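PDB 1UB7: 3-oxoacyl-[acyl-carrier protein] synthase from Thermus thermophilus, which probably catalyses the first condensation of fatty acid synthesis, joining acetyl-CoA and malonyl-ACP to form 3-oxobutanoyl-ACP. Local coordinates for residues 215-226 against 249-260. Numbering follows the deposited sequence.
Sequences FKFAVRVMNTAT and NLRIIDAARERL
The F215 ring has I252 CG1 over one face, a CH-pi contact 4.1 Å from CG1 to the ring centroid, and R251 CB at its edge. The R259 guanidinium has V219 CG1 over one face and R220 CG at its edge. F215 and I252 belong to a contact between helices 211-233 and 250-258 in the C-terminal half of a thiolase-like fold; R259 follows the second helix. Their axes here come within 9.1 Å at a crossing angle of -39°. Both pack on the sheet that holds strands 242-245 and 300-307.

I252 is a knob in a hole made by F215, A218, V219 and M222. I252 CG2 lies 3.5 Å from A218 CB, tighter than usual, and also touches M222 SD. The M222 chain bends at its last torsion (chi3 67°), and M222 CE meets A256 CB at 3.5 Å. M222 also lies near H246, a predicted active-site residue. Toward the C-terminal ends of both segments, L260 CD1 touches T226 CG2.

N249 N-caps the helix 250-258: N249 OD1 accepts from I252 N at 2.7 Å, and the donor lies in the plane of the side-chain carbonyl. N249 and R251 fall in the predicted ACP-binding region. The N223 side chain swings roughly opposite the backbone N (chi1 -154°), which carries the amide to the end of helix 250-258. There N223 ND2 gives a weak hydrogen bond to R259 O, 3.4 Å long.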
ATOM      1  N   PHE A 215      10.874   9.469  20.270  1.00 82.30           N
ATOM      2  CA  PHE A 215      12.212  10.063  20.260  1.00 79.54           C
ATOM      3  C   PHE A 215      13.246   8.975  20.541  1.00 78.49           C
ATOM      4  O   PHE A 215      14.251   8.840  19.826  1.00 74.47           O
ATOM      5  CB  PHE A 215      12.313  11.156  21.336  1.00 80.76           C
ATOM      6  CG  PHE A 215      13.607  11.922  21.304  1.00 84.55           C
ATOM      7  CD1 PHE A 215      14.811  11.304  21.635  1.00 84.32           C
ATOM      8  CD2 PHE A 215      13.630  13.252  20.892  1.00 88.05           C
ATOM      9  CE1 PHE A 215      16.017  11.995  21.551  1.00 84.01           C
ATOM     10  CE2 PHE A 215      14.835  13.953  20.805  1.00 88.12           C
ATOM     11  CZ  PHE A 215      16.030  13.321  21.133  1.00 83.72           C
ATOM     12  N   LYS A 216      12.986   8.215  21.601  1.00 74.81           N
ATOM     13  CA  LYS A 216      13.848   7.121  22.028  1.00 75.44           C
ATOM     14  C   LYS A 216      14.028   6.121  20.865  1.00 72.11           C
ATOM     15  O   LYS A 216      15.131   5.628  20.605  1.00 62.15           O
ATOM     16  CB  LYS A 216      13.203   6.442  23.244  1.00 79.10           C
ATOM     17  CG  LYS A 216      14.171   5.746  24.195  1.00 86.49           C
ATOM     18  CD  LYS A 216      13.430   5.106  25.372  1.00 89.80           C
ATOM     19  CE  LYS A 216      12.640   6.135  26.180  1.00 94.23           C
ATOM     20  NZ  LYS A 216      11.983   5.540  27.386  1.00 93.59           N
ATOM     21  N   PHE A 217      12.925   5.851  20.166  1.00 71.84           N
ATOM     22  CA  PHE A 217      12.882   4.937  19.020  1.00 68.95           C
ATOM     23  C   PHE A 217      13.726   5.436  17.837  1.00 64.74           C
ATOM     24  O   PHE A 217      14.685   4.779  17.414  1.00 61.24           O
ATOM     25  CB  PHE A 217      11.416   4.756  18.578  1.00 70.78           C
ATOM     26  CG  PHE A 217      11.249   4.030  17.265  1.00 72.32           C
ATOM     27  CD1 PHE A 217      11.633   2.696  17.132  1.00 69.99           C
ATOM     28  CD2 PHE A 217      10.721   4.689  16.156  1.00 67.60           C
ATOM     29  CE1 PHE A 217      11.492   2.030  15.913  1.00 72.58           C
ATOM     30  CE2 PHE A 217      10.577   4.039  14.937  1.00 69.28           C
ATOM     31  CZ  PHE A 217      10.962   2.706  14.810  1.00 73.32           C
ATOM     32  N   ALA A 218      13.356   6.599  17.311  1.00 62.09           N
ATOM     33  CA  ALA A 218      14.053   7.197  16.175  1.00 64.25           C
ATOM     34  C   ALA A 218      15.561   7.122  16.350  1.00 65.05           C
ATOM     35  O   ALA A 218      16.273   6.553  15.512  1.00 62.43           O
ATOM     36  CB  ALA A 218      13.625   8.657  16.006  1.00 58.77           C
ATOM     37  N   VAL A 219      16.031   7.691  17.455  1.00 65.26           N
ATOM     38  CA  VAL A 219      17.448   7.736  17.775  1.00 63.01           C
ATOM     39  C   VAL A 219      18.160   6.386  17.651  1.00 62.99           C
ATOM     40  O   VAL A 219      19.153   6.270  16.928  1.00 58.47           O
ATOM     41  CB  VAL A 219      17.654   8.316  19.196  1.00 66.77           C
ATOM     42  CG1 VAL A 219      19.131   8.364  19.531  1.00 65.29           C
ATOM     43  CG2 VAL A 219      17.051   9.724  19.272  1.00 62.02           C
ATOM     44  N   ARG A 220      17.651   5.369  18.341  1.00 63.39           N
ATOM     45  CA  ARG A 220      18.264   4.047  18.296  1.00 70.72           C
ATOM     46  C   ARG A 220      18.079   3.345  16.962  1.00 71.76           C
ATOM     47  O   ARG A 220      19.011   2.728  16.431  1.00 66.68           O
ATOM     48  CB  ARG A 220      17.709   3.170  19.417  1.00 77.70           C
ATOM     49  CG  ARG A 220      18.234   3.559  20.790  1.00 91.59           C
ATOM     50  CD  ARG A 220      17.513   2.825  21.901  1.00 96.55           C
ATOM     51  NE  ARG A 220      17.986   3.254  23.212  1.00100.66           N
ATOM     52  CZ  ARG A 220      17.286   3.120  24.332  1.00106.32           C
ATOM     53  NH1 ARG A 220      16.079   2.568  24.298  1.00106.43           N
ATOM     54  NH2 ARG A 220      17.791   3.541  25.485  1.00108.32           N
ATOM     55  N   VAL A 221      16.875   3.437  16.414  1.00 72.27           N
ATOM     56  CA  VAL A 221      16.608   2.791  15.142  1.00 72.73           C
ATOM     57  C   VAL A 221      17.434   3.456  14.038  1.00 71.24           C
ATOM     58  O   VAL A 221      18.229   2.792  13.363  1.00 66.19           O
ATOM     59  CB  VAL A 221      15.079   2.818  14.808  1.00 74.07           C
ATOM     60  CG1 VAL A 221      14.766   3.801  13.681  1.00 70.78           C
ATOM     61  CG2 VAL A 221      14.614   1.419  14.445  1.00 72.52           C
ATOM     62  N   MET A 222      17.273   4.766  13.876  1.00 73.20           N
ATOM     63  CA  MET A 222      18.005   5.493  12.846  1.00 76.59           C
ATOM     64  C   MET A 222      19.469   5.082  12.812  1.00 77.39           C
ATOM     65  O   MET A 222      20.046   4.874  11.744  1.00 73.86           O
ATOM     66  CB  MET A 222      17.911   7.000  13.079  1.00 76.16           C
ATOM     67  CG  MET A 222      16.745   7.664  12.383  1.00 82.09           C
ATOM     68  SD  MET A 222      16.676   9.424  12.735  1.00 91.23           S
ATOM     69  CE  MET A 222      18.190  10.016  11.904  1.00 85.84           C
ATOM     70  N   ASN A 223      20.059   4.945  13.993  1.00 75.82           N
ATOM     71  CA  ASN A 223      21.457   4.581  14.091  1.00 72.04           C
ATOM     72  C   ASN A 223      21.787   3.144  13.678  1.00 65.71           C
ATOM     73  O   ASN A 223      22.689   2.924  12.858  1.00 65.35           O
ATOM     74  CB  ASN A 223      21.953   4.856  15.507  1.00 79.67           C
ATOM     75  CG  ASN A 223      23.440   5.100  15.550  1.00 85.26           C
ATOM     76  OD1 ASN A 223      24.239   4.162  15.573  1.00 88.55           O
ATOM     77  ND2 ASN A 223      23.824   6.373  15.528  1.00 86.49           N
ATOM     78  N   THR A 224      21.066   2.173  14.239  1.00 60.84           N
ATOM     79  CA  THR A 224      21.293   0.754  13.917  1.00 58.99           C
ATOM     80  C   THR A 224      21.114   0.509  12.422  1.00 55.05           C
ATOM     81  O   THR A 224      22.007  -0.016  11.743  1.00 51.37           O
ATOM     82  CB  THR A 224      20.297  -0.171  14.670  1.00 61.26           C
ATOM     83  OG1 THR A 224      20.447   0.007  16.083  1.00 57.78           O
ATOM     84  CG2 THR A 224      20.549  -1.644  14.320  1.00 62.85           C
ATOM     85  N   ALA A 225      19.944   0.902  11.928  1.00 52.55           N
ATOM     86  CA  ALA A 225      19.586   0.748  10.523  1.00 51.91           C
ATOM     87  C   ALA A 225      20.667   1.299   9.617  1.00 48.76           C
ATOM     88  O   ALA A 225      21.136   0.614   8.700  1.00 39.24           O
ATOM     89  CB  ALA A 225      18.268   1.463  10.245  1.00 51.46           C
ATOM     90  N   THR A 226      21.059   2.539   9.888  1.00 50.03           N
ATOM     91  CA  THR A 226      22.077   3.213   9.099  1.00 49.16           C
ATOM     92  C   THR A 226      23.343   2.384   8.987  1.00 46.96           C
ATOM     93  O   THR A 226      23.843   2.144   7.883  1.00 43.53           O
ATOM     94  CB  THR A 226      22.439   4.571   9.708  1.00 53.72           C
ATOM     95  OG1 THR A 226      21.250   5.348   9.898  1.00 51.16           O
ATOM     96  CG2 THR A 226      23.384   5.322   8.781  1.00 55.09           C
ATOM     97  N   ASN A 249      12.600  15.785  13.272  1.00 71.37           N
ATOM     98  CA  ASN A 249      13.065  16.622  14.366  1.00 72.00           C
ATOM     99  C   ASN A 249      14.583  16.814  14.326  1.00 67.96           C
ATOM    100  O   ASN A 249      15.349  15.851  14.208  1.00 58.34           O
ATOM    101  CB  ASN A 249      12.634  15.989  15.694  1.00 79.17           C
ATOM    102  CG  ASN A 249      13.230  16.684  16.895  1.00 85.94           C
ATOM    103  OD1 ASN A 249      14.400  16.486  17.229  1.00 87.13           O
ATOM    104  ND2 ASN A 249      12.426  17.513  17.551  1.00 92.36           N
ATOM    105  N   LEU A 250      15.012  18.067  14.432  1.00 69.98           N
ATOM    106  CA  LEU A 250      16.431  18.398  14.395  1.00 72.88           C
ATOM    107  C   LEU A 250      17.219  17.742  15.538  1.00 75.50           C
ATOM    108  O   LEU A 250      18.329  17.257  15.327  1.00 73.37           O
ATOM    109  CB  LEU A 250      16.607  19.921  14.427  1.00 71.75           C
ATOM    110  CG  LEU A 250      18.008  20.496  14.198  1.00 74.51           C
ATOM    111  CD1 LEU A 250      18.545  20.101  12.827  1.00 69.87           C
ATOM    112  CD2 LEU A 250      17.934  22.005  14.317  1.00 74.81           C
ATOM    113  N   ARG A 251      16.647  17.715  16.740  1.00 76.73           N
ATOM    114  CA  ARG A 251      17.330  17.102  17.878  1.00 75.43           C
ATOM    115  C   ARG A 251      17.617  15.644  17.552  1.00 69.98           C
ATOM    116  O   ARG A 251      18.716  15.144  17.808  1.00 62.83           O
ATOM    117  CB  ARG A 251      16.463  17.182  19.145  1.00 79.03           C
ATOM    118  CG  ARG A 251      15.938  18.580  19.464  1.00 83.62           C
ATOM    119  CD  ARG A 251      17.064  19.604  19.479  1.00 85.20           C
ATOM    120  NE  ARG A 251      16.653  20.862  18.860  1.00 85.95           N
ATOM    121  CZ  ARG A 251      17.494  21.720  18.288  1.00 85.14           C
ATOM    122  NH1 ARG A 251      18.793  21.454  18.259  1.00 87.36           N
ATOM    123  NH2 ARG A 251      17.033  22.833  17.728  1.00 82.51           N
ATOM    124  N   ILE A 252      16.617  14.980  16.974  1.00 64.78           N
ATOM    125  CA  ILE A 252      16.711  13.574  16.598  1.00 63.07           C
ATOM    126  C   ILE A 252      17.783  13.358  15.530  1.00 62.42           C
ATOM    127  O   ILE A 252      18.576  12.415  15.605  1.00 60.34           O
ATOM    128  CB  ILE A 252      15.337  13.051  16.085  1.00 63.95           C
ATOM    129  CG1 ILE A 252      14.279  13.211  17.190  1.00 60.52           C
ATOM    130  CG2 ILE A 252      15.458  11.589  15.634  1.00 63.01           C
ATOM    131  CD1 ILE A 252      12.924  12.608  16.876  1.00 54.69           C
ATOM    132  N   ILE A 253      17.805  14.242  14.540  1.00 62.57           N
ATOM    133  CA  ILE A 253      18.784  14.161  13.459  1.00 66.40           C
ATOM    134  C   ILE A 253      20.156  14.421  14.063  1.00 66.28           C
ATOM    135  O   ILE A 253      21.136  13.737  13.767  1.00 63.87           O
ATOM    136  CB  ILE A 253      18.497  15.236  12.371  1.00 64.63           C
ATOM    137  CG1 ILE A 253      17.090  15.015  11.797  1.00 71.22           C
ATOM    138  CG2 ILE A 253      19.571  15.190  11.274  1.00 52.35           C
ATOM    139  CD1 ILE A 253      16.535  16.183  10.981  1.00 70.32           C
ATOM    140  N   ASP A 254      20.196  15.436  14.917  1.00 72.60           N
ATOM    141  CA  ASP A 254      21.400  15.865  15.618  1.00 72.02           C
ATOM    142  C   ASP A 254      21.926  14.676  16.411  1.00 71.94           C
ATOM    143  O   ASP A 254      23.035  14.179  16.171  1.00 69.27           O
ATOM    144  CB  ASP A 254      21.024  17.010  16.563  1.00 73.66           C
ATOM    145  CG  ASP A 254      22.219  17.754  17.094  1.00 71.27           C
ATOM    146  OD1 ASP A 254      23.334  17.545  16.566  1.00 66.98           O
ATOM    147  OD2 ASP A 254      22.023  18.559  18.033  1.00 64.90           O
ATOM    148  N   ALA A 255      21.088  14.224  17.343  1.00 68.50           N
ATOM    149  CA  ALA A 255      21.388  13.101  18.214  1.00 67.55           C
ATOM    150  C   ALA A 255      21.876  11.870  17.453  1.00 71.85           C
ATOM    151  O   ALA A 255      22.747  11.144  17.932  1.00 75.14           O
ATOM    152  CB  ALA A 255      20.158  12.758  19.025  1.00 53.67           C
ATOM    153  N   ALA A 256      21.318  11.637  16.267  1.00 74.66           N
ATOM    154  CA  ALA A 256      21.697  10.478  15.460  1.00 77.59           C
ATOM    155  C   ALA A 256      23.008  10.679  14.701  1.00 78.83           C
ATOM    156  O   ALA A 256      23.726   9.713  14.423  1.00 78.49           O
ATOM    157  CB  ALA A 256      20.571  10.134  14.483  1.00 77.39           C
ATOM    158  N   ARG A 257      23.313  11.927  14.359  1.00 80.28           N
ATOM    159  CA  ARG A 257      24.543  12.233  13.637  1.00 82.82           C
ATOM    160  C   ARG A 257      25.716  12.028  14.575  1.00 85.23           C
ATOM    161  O   ARG A 257      26.686  11.337  14.247  1.00 83.94           O
ATOM    162  CB  ARG A 257      24.540  13.678  13.151  1.00 83.65           C
ATOM    163  CG  ARG A 257      25.858  14.106  12.535  1.00 82.18           C
ATOM    164  CD  ARG A 257      25.838  15.578  12.190  1.00 87.86           C
ATOM    165  NE  ARG A 257      25.416  16.390  13.327  1.00 94.18           N
ATOM    166  CZ  ARG A 257      26.050  16.434  14.494  1.00 98.87           C
ATOM    167  NH1 ARG A 257      27.146  15.710  14.691  1.00 98.19           N
ATOM    168  NH2 ARG A 257      25.584  17.204  15.466  1.00 97.94           N
ATOM    169  N   GLU A 258      25.619  12.648  15.744  1.00 86.16           N
ATOM    170  CA  GLU A 258      26.652  12.535  16.755  1.00 88.19           C
ATOM    171  C   GLU A 258      26.947  11.055  16.948  1.00 87.55           C
ATOM    172  O   GLU A 258      28.084  10.613  16.787  1.00 88.73           O
ATOM    173  CB  GLU A 258      26.167  13.168  18.055  1.00 92.08           C
ATOM    174  CG  GLU A 258      25.764  14.628  17.882  1.00 99.33           C
ATOM    175  CD  GLU A 258      25.175  15.234  19.140  1.00103.02           C
ATOM    176  OE1 GLU A 258      24.175  14.688  19.652  1.00105.75           O
ATOM    177  OE2 GLU A 258      25.710  16.261  19.615  1.00105.16           O
ATOM    178  N   ARG A 259      25.915  10.282  17.268  1.00 85.76           N
ATOM    179  CA  ARG A 259      26.079   8.848  17.457  1.00 84.69           C
ATOM    180  C   ARG A 259      26.773   8.157  16.275  1.00 83.24           C
ATOM    181  O   ARG A 259      27.029   6.955  16.323  1.00 80.95           O
ATOM    182  CB  ARG A 259      24.721   8.184  17.699  1.00 86.62           C
ATOM    183  CG  ARG A 259      24.291   8.120  19.156  1.00 90.10           C
ATOM    184  CD  ARG A 259      23.224   7.039  19.362  1.00 91.04           C
ATOM    185  NE  ARG A 259      22.947   6.797  20.777  1.00 93.16           N
ATOM    186  CZ  ARG A 259      22.105   5.872  21.230  1.00 94.52           C
ATOM    187  NH1 ARG A 259      21.452   5.096  20.375  1.00 97.01           N
ATOM    188  NH2 ARG A 259      21.918   5.721  22.536  1.00 94.22           N
ATOM    189  N   LEU A 260      27.076   8.903  15.215  1.00 81.56           N
ATOM    190  CA  LEU A 260      27.740   8.319  14.052  1.00 81.18           C
ATOM    191  C   LEU A 260      29.056   9.003  13.684  1.00 81.87           C
ATOM    192  O   LEU A 260      29.693   8.642  12.687  1.00 81.71           O
ATOM    193  CB  LEU A 260      26.803   8.340  12.847  1.00 81.05           C
ATOM    194  CG  LEU A 260      25.638   7.353  12.889  1.00 84.16           C
ATOM    195  CD1 LEU A 260      24.749   7.549  11.673  1.00 84.38           C
ATOM    196  CD2 LEU A 260      26.179   5.933  12.930  1.00 85.28           C
TER